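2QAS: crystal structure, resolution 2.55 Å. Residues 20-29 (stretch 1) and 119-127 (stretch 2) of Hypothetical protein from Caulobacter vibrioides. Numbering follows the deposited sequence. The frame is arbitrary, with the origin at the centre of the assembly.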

ATOM      1  N   ALA A  20      -4.627  -4.949  -2.103  1.00 62.34           N
ATOM      2  CA  ALA A  20      -3.180  -5.059  -1.974  1.00 64.48           C
ATOM      3  C   ALA A  20      -2.504  -4.423  -3.193  1.00 65.59           C
ATOM      4  O   ALA A  20      -1.405  -3.879  -3.092  1.00 65.32           O
ATOM      5  CB  ALA A  20      -2.776  -6.524  -1.852  1.00 63.81           C
ATOM      6  N   GLN A  21      -3.177  -4.501  -4.337  1.00 67.86           N
ATOM      7  CA  GLN A  21      -2.673  -3.945  -5.589  1.00 71.38           C
ATOM      8  C   GLN A  21      -2.647  -2.418  -5.500  1.00 71.61           C
ATOM      9  O   GLN A  21      -1.653  -1.789  -5.836  1.00 72.31           O
ATOM     10  CB  GLN A  21      -3.577  -4.376  -6.747  1.00 75.28           C
ATOM     11  CG  GLN A  21      -2.862  -4.596  -8.069  1.00 79.40           C
ATOM     12  CD  GLN A  21      -2.085  -5.906  -8.098  1.00 82.89           C
ATOM     13  OE1 GLN A  21      -1.217  -6.154  -7.250  1.00 82.06           O
ATOM     14  NE2 GLN A  21      -2.391  -6.751  -9.085  1.00 83.95           N
ATOM     15  N   ASP A  22      -3.747  -1.827  -5.047  1.00 71.99           N
ATOM     16  CA  ASP A  22      -3.826  -0.379  -4.903  1.00 73.03           C
ATOM     17  C   ASP A  22      -2.812   0.086  -3.883  1.00 71.60           C
ATOM     18  O   ASP A  22      -2.096   1.061  -4.102  1.00 73.19           O
ATOM     19  CB  ASP A  22      -5.211   0.047  -4.433  1.00 76.96           C
ATOM     20  CG  ASP A  22      -6.294  -0.390  -5.377  1.00 83.65           C
ATOM     21  OD1 ASP A  22      -6.147  -0.137  -6.596  1.00 86.76           O
ATOM     22  OD2 ASP A  22      -7.287  -0.989  -4.902  1.00 88.26           O
ATOM     23  N   ALA A  23      -2.775  -0.606  -2.753  1.00 68.10           N
ATOM     24  CA  ALA A  23      -1.841  -0.263  -1.700  1.00 65.45           C
ATOM     25  C   ALA A  23      -0.438  -0.167  -2.288  1.00 63.21           C
ATOM     26  O   ALA A  23       0.307   0.758  -1.982  1.00 62.12           O
ATOM     27  CB  ALA A  23      -1.878  -1.323  -0.597  1.00 64.01           C
ATOM     28  N   LEU A  24      -0.089  -1.116  -3.147  1.00 60.96           N
ATOM     29  CA  LEU A  24       1.238  -1.132  -3.733  1.00 62.42           C
ATOM     30  C   LEU A  24       1.511  -0.051  -4.786  1.00 63.65           C
ATOM     31  O   LEU A  24       2.668   0.312  -5.016  1.00 63.37           O
ATOM     32  CB  LEU A  24       1.537  -2.524  -4.288  1.00 60.80           C
ATOM     33  CG  LEU A  24       1.754  -3.538  -3.164  1.00 59.15           C
ATOM     34  CD1 LEU A  24       1.932  -4.930  -3.741  1.00 57.33           C
ATOM     35  CD2 LEU A  24       2.976  -3.129  -2.346  1.00 57.71           C
ATOM     36  N   ARG A  25       0.466   0.465  -5.426  1.00 63.77           N
ATOM     37  CA  ARG A  25       0.670   1.529  -6.402  1.00 63.85           C
ATOM     38  C   ARG A  25       1.275   2.701  -5.642  1.00 62.94           C
ATOM     39  O   ARG A  25       2.014   3.515  -6.207  1.00 64.62           O
ATOM     40  CB  ARG A  25      -0.655   1.950  -7.044  1.00 65.79           C
ATOM     41  CG  ARG A  25      -1.232   0.913  -8.003  1.00 69.15           C
ATOM     42  CD  ARG A  25      -2.509   1.413  -8.661  1.00 71.39           C
ATOM     43  NE  ARG A  25      -3.051   0.435  -9.607  1.00 75.12           N
ATOM     44  CZ  ARG A  25      -2.487   0.119 -10.770  1.00 76.48           C
ATOM     45  NH1 ARG A  25      -1.355   0.704 -11.142  1.00 78.36           N
ATOM     46  NH2 ARG A  25      -3.050  -0.788 -11.562  1.00 75.73           N
ATOM     47  N   GLY A  26       0.971   2.756  -4.347  1.00 59.60           N
ATOM     48  CA  GLY A  26       1.474   3.814  -3.491  1.00 57.00           C
ATOM     49  C   GLY A  26       2.983   3.826  -3.337  1.00 56.05           C
ATOM     50  O   GLY A  26       3.555   4.846  -2.946  1.00 53.90           O
ATOM     51  N   VAL A  27       3.634   2.701  -3.622  1.00 56.04           N
ATOM     52  CA  VAL A  27       5.094   2.638  -3.523  1.00 55.96           C
ATOM     53  C   VAL A  27       5.680   3.436  -4.690  1.00 54.92           C
ATOM     54  O   VAL A  27       6.720   4.086  -4.562  1.00 52.98           O
ATOM     55  CB  VAL A  27       5.618   1.182  -3.596  1.00 56.50           C
ATOM     56  CG1 VAL A  27       7.141   1.176  -3.668  1.00 58.10           C
ATOM     57  CG2 VAL A  27       5.167   0.405  -2.375  1.00 55.56           C
ATOM     58  N   VAL A  28       5.000   3.383  -5.829  1.00 54.80           N
ATOM     59  CA  VAL A  28       5.446   4.118  -7.003  1.00 54.65           C
ATOM     60  C   VAL A  28       5.384   5.602  -6.677  1.00 54.92           C
ATOM     61  O   VAL A  28       6.329   6.347  -6.918  1.00 54.71           O
ATOM     62  CB  VAL A  28       4.547   3.820  -8.212  1.00 54.93           C
ATOM     63  CG1 VAL A  28       4.975   4.660  -9.398  1.00 52.51           C
ATOM     64  CG2 VAL A  28       4.619   2.322  -8.548  1.00 55.81           C
ATOM     65  N   LYS A  29       4.264   6.027  -6.111  1.00 56.10           N
ATOM     66  CA  LYS A  29       4.090   7.420  -5.739  1.00 56.33           C
ATOM     67  C   LYS A  29       5.136   7.877  -4.737  1.00 55.00           C
ATOM     68  O   LYS A  29       5.662   8.988  -4.830  1.00 56.47           O
ATOM     69  CB  LYS A  29       2.708   7.614  -5.148  1.00 58.56           C
ATOM     70  CG  LYS A  29       2.509   8.926  -4.451  1.00 59.78           C
ATOM     71  CD  LYS A  29       1.066   9.009  -4.034  1.00 64.03           C
ATOM     72  CE  LYS A  29       0.794  10.215  -3.174  1.00 66.25           C
ATOM     73  NZ  LYS A  29      -0.585  10.096  -2.630  1.00 69.20           N
TER
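Stretch 2 (119-127) QFALQFSAP

The centre of this contact is the phenyl ring of F124, which has more of its surface covered by the other stretch than any other residue of the two. Its CA-to-CB bond points toward the helix, and with chi1 near -41° (m) the ring reaches along the helical surface from Q21 past L24 to V28, one residue from each successive turn. L24 CB lies 4.0 Å from F124 CE2, and V28 CG2 lies 3.7 Å from F124 CZ. Helix backbone meets the edge of the ring: L24 C is 3.5 Å from F124 CE2, and Q21 O is 3.7 Å from F124 CD2. A flat aromatic side chain suits such a place, since its edge can come close to the main chain while the ring still touches aliphatic side chains.

Next to F124 the apolar patch continues through L122 and F120. Stretch 2 is a strand from 120 to 123, and because side chains alternate in an extended chain, F120 and L122 both point toward the helix, whereas Q123 points away and remains exposed. L122 CD1 packs 4.1 Å from V27 CB and 3.9 Å from L24 O. Farther out, F120 CE1 makes a looser contact of 4.4 Å with V27 CG1. V27 also points toward the strand, and its compact beta-branched side chain touches both partners.

The helix spans all of stretch 1 and continues beyond it at both ends. Its axis and that of the strand approach to 9.5 Å, a spacing that leaves room for a layer of side chains, and their signed crossing angle is -135°, so the two run obliquely in roughly opposing directions. Accordingly F120 meets V27 late in the stretch, while F124, in the loop after the strand, has its CA 6.2 Å from the CA of Q21. Altogether 457 Å² is buried.

The polar edge lies where the chain leaves the strand. Both Q21 and R25 start sideways, but their long, flexible side chains bring their ends nearer to stretch 2. The guanidinium of R25 lays one face over F124 CB, with R25 NH2 3.2 Å from that atom. R25 NH2 is also 3.1 Å from S125 N, but both are donors and no hydrogen bond joins them; the arginine nitrogens NH1 and NH2 find partners elsewhere in the structure. Q21 extends the border outward, its NE2 3.1 Å from A126 O, in a poorly ordered part of the loop.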

ATOM      1  N   GLN A 119      17.058  -4.552  -8.523  1.00 68.36           N
ATOM      2  CA  GLN A 119      16.131  -5.495  -9.127  1.00 69.42           C
ATOM      3  C   GLN A 119      14.781  -5.588  -8.433  1.00 68.14           C
ATOM      4  O   GLN A 119      14.211  -6.674  -8.308  1.00 66.59           O
ATOM      5  CB  GLN A 119      16.766  -6.877  -9.186  1.00 73.21           C
ATOM      6  CG  GLN A 119      17.959  -6.967 -10.118  1.00 79.31           C
ATOM      7  CD  GLN A 119      18.711  -8.267  -9.931  1.00 82.48           C
ATOM      8  OE1 GLN A 119      18.157  -9.356 -10.121  1.00 82.49           O
ATOM      9  NE2 GLN A 119      19.978  -8.163  -9.543  1.00 84.13           N
ATOM     10  N   PHE A 120      14.264  -4.447  -7.988  1.00 66.16           N
ATOM     11  CA  PHE A 120      12.962  -4.430  -7.347  1.00 64.19           C
ATOM     12  C   PHE A 120      11.910  -4.166  -8.417  1.00 63.26           C
ATOM     13  O   PHE A 120      12.015  -3.200  -9.166  1.00 63.67           O
ATOM     14  CB  PHE A 120      12.904  -3.344  -6.270  1.00 63.71           C
ATOM     15  CG  PHE A 120      11.551  -3.197  -5.649  1.00 63.64           C
ATOM     16  CD1 PHE A 120      10.656  -2.241  -6.119  1.00 62.54           C
ATOM     17  CD2 PHE A 120      11.138  -4.068  -4.640  1.00 64.11           C
ATOM     18  CE1 PHE A 120       9.365  -2.156  -5.601  1.00 62.84           C
ATOM     19  CE2 PHE A 120       9.847  -3.992  -4.114  1.00 63.24           C
ATOM     20  CZ  PHE A 120       8.957  -3.034  -4.598  1.00 63.81           C
ATOM     21  N   ALA A 121      10.889  -5.013  -8.485  1.00 63.65           N
ATOM     22  CA  ALA A 121       9.845  -4.848  -9.487  1.00 65.59           C
ATOM     23  C   ALA A 121       8.434  -5.011  -8.926  1.00 66.94           C
ATOM     24  O   ALA A 121       8.240  -5.659  -7.913  1.00 67.15           O
ATOM     25  CB  ALA A 121      10.067  -5.842 -10.617  1.00 64.98           C
ATOM     26  N   LEU A 122       7.455  -4.414  -9.603  1.00 70.21           N
ATOM     27  CA  LEU A 122       6.048  -4.499  -9.208  1.00 73.89           C
ATOM     28  C   LEU A 122       5.203  -4.600 -10.470  1.00 76.96           C
ATOM     29  O   LEU A 122       5.550  -4.018 -11.491  1.00 77.76           O
ATOM     30  CB  LEU A 122       5.615  -3.250  -8.428  1.00 72.26           C
ATOM     31  CG  LEU A 122       6.210  -2.992  -7.043  1.00 73.46           C
ATOM     32  CD1 LEU A 122       5.710  -1.650  -6.528  1.00 72.75           C
ATOM     33  CD2 LEU A 122       5.819  -4.109  -6.083  1.00 71.77           C
ATOM     34  N   GLN A 123       4.100  -5.339 -10.402  1.00 81.89           N
ATOM     35  CA  GLN A 123       3.203  -5.493 -11.545  1.00 87.81           C
ATOM     36  C   GLN A 123       1.773  -5.233 -11.073  1.00 90.09           C
ATOM     37  O   GLN A 123       1.320  -5.846 -10.116  1.00 90.07           O
ATOM     38  CB  GLN A 123       3.327  -6.906 -12.133  1.00 89.62           C
ATOM     39  CG  GLN A 123       4.753  -7.281 -12.580  1.00 94.29           C
ATOM     40  CD  GLN A 123       4.880  -8.733 -13.068  1.00 97.70           C
ATOM     41  OE1 GLN A 123       4.197  -9.148 -14.010  1.00 98.94           O
ATOM     42  NE2 GLN A 123       5.762  -9.504 -12.427  1.00 97.38           N
ATOM     43  N   PHE A 124       1.072  -4.316 -11.737  1.00 94.74           N
ATOM     44  CA  PHE A 124      -0.298  -3.981 -11.356  1.00 99.68           C
ATOM     45  C   PHE A 124      -1.316  -4.284 -12.448  1.00105.32           C
ATOM     46  O   PHE A 124      -1.004  -4.917 -13.457  1.00104.64           O
ATOM     47  CB  PHE A 124      -0.430  -2.497 -11.001  1.00 96.98           C
ATOM     48  CG  PHE A 124       0.707  -1.953 -10.195  1.00 95.35           C
ATOM     49  CD1 PHE A 124       1.859  -1.498 -10.816  1.00 94.18           C
ATOM     50  CD2 PHE A 124       0.618  -1.875  -8.815  1.00 94.46           C
ATOM     51  CE1 PHE A 124       2.904  -0.972 -10.076  1.00 93.44           C
ATOM     52  CE2 PHE A 124       1.659  -1.351  -8.067  1.00 94.28           C
ATOM     53  CZ  PHE A 124       2.805  -0.898  -8.699  1.00 93.71           C
ATOM     54  N   SER A 125      -2.536  -3.797 -12.222  1.00113.38           N
ATOM     55  CA  SER A 125      -3.671  -3.964 -13.131  1.00121.15           C
ATOM     56  C   SER A 125      -3.802  -5.398 -13.632  1.00126.34           C
ATOM     57  O   SER A 125      -4.523  -5.667 -14.596  1.00126.82           O
ATOM     58  CB  SER A 125      -3.552  -3.005 -14.322  1.00121.31           C
ATOM     59  OG  SER A 125      -4.733  -3.017 -15.110  1.00121.46           O
ATOM     60  N   ALA A 126      -3.105  -6.313 -12.963  1.00132.53           N
ATOM     61  CA  ALA A 126      -3.128  -7.724 -13.326  1.00138.61           C
ATOM     62  C   ALA A 126      -3.713  -8.558 -12.190  1.00143.00           C
ATOM     63  O   ALA A 126      -3.009  -8.901 -11.236  1.00142.98           O
ATOM     64  CB  ALA A 126      -1.711  -8.202 -13.655  1.00138.19           C
ATOM     65  N   PRO A 127      -5.018  -8.886 -12.273  1.00147.52           N
ATOM     66  CA  PRO A 127      -5.704  -9.687 -11.251  1.00151.12           C
ATOM     67  C   PRO A 127      -5.374 -11.181 -11.354  1.00154.34           C
ATOM     68  O   PRO A 127      -5.640 -11.954 -10.428  1.00154.55           O
ATOM     69  CB  PRO A 127      -7.178  -9.394 -11.523  1.00150.62           C
ATOM     70  CG  PRO A 127      -7.207  -9.247 -13.014  1.00149.58           C
ATOM     71  CD  PRO A 127      -5.977  -8.398 -13.285  1.00148.38           C
TER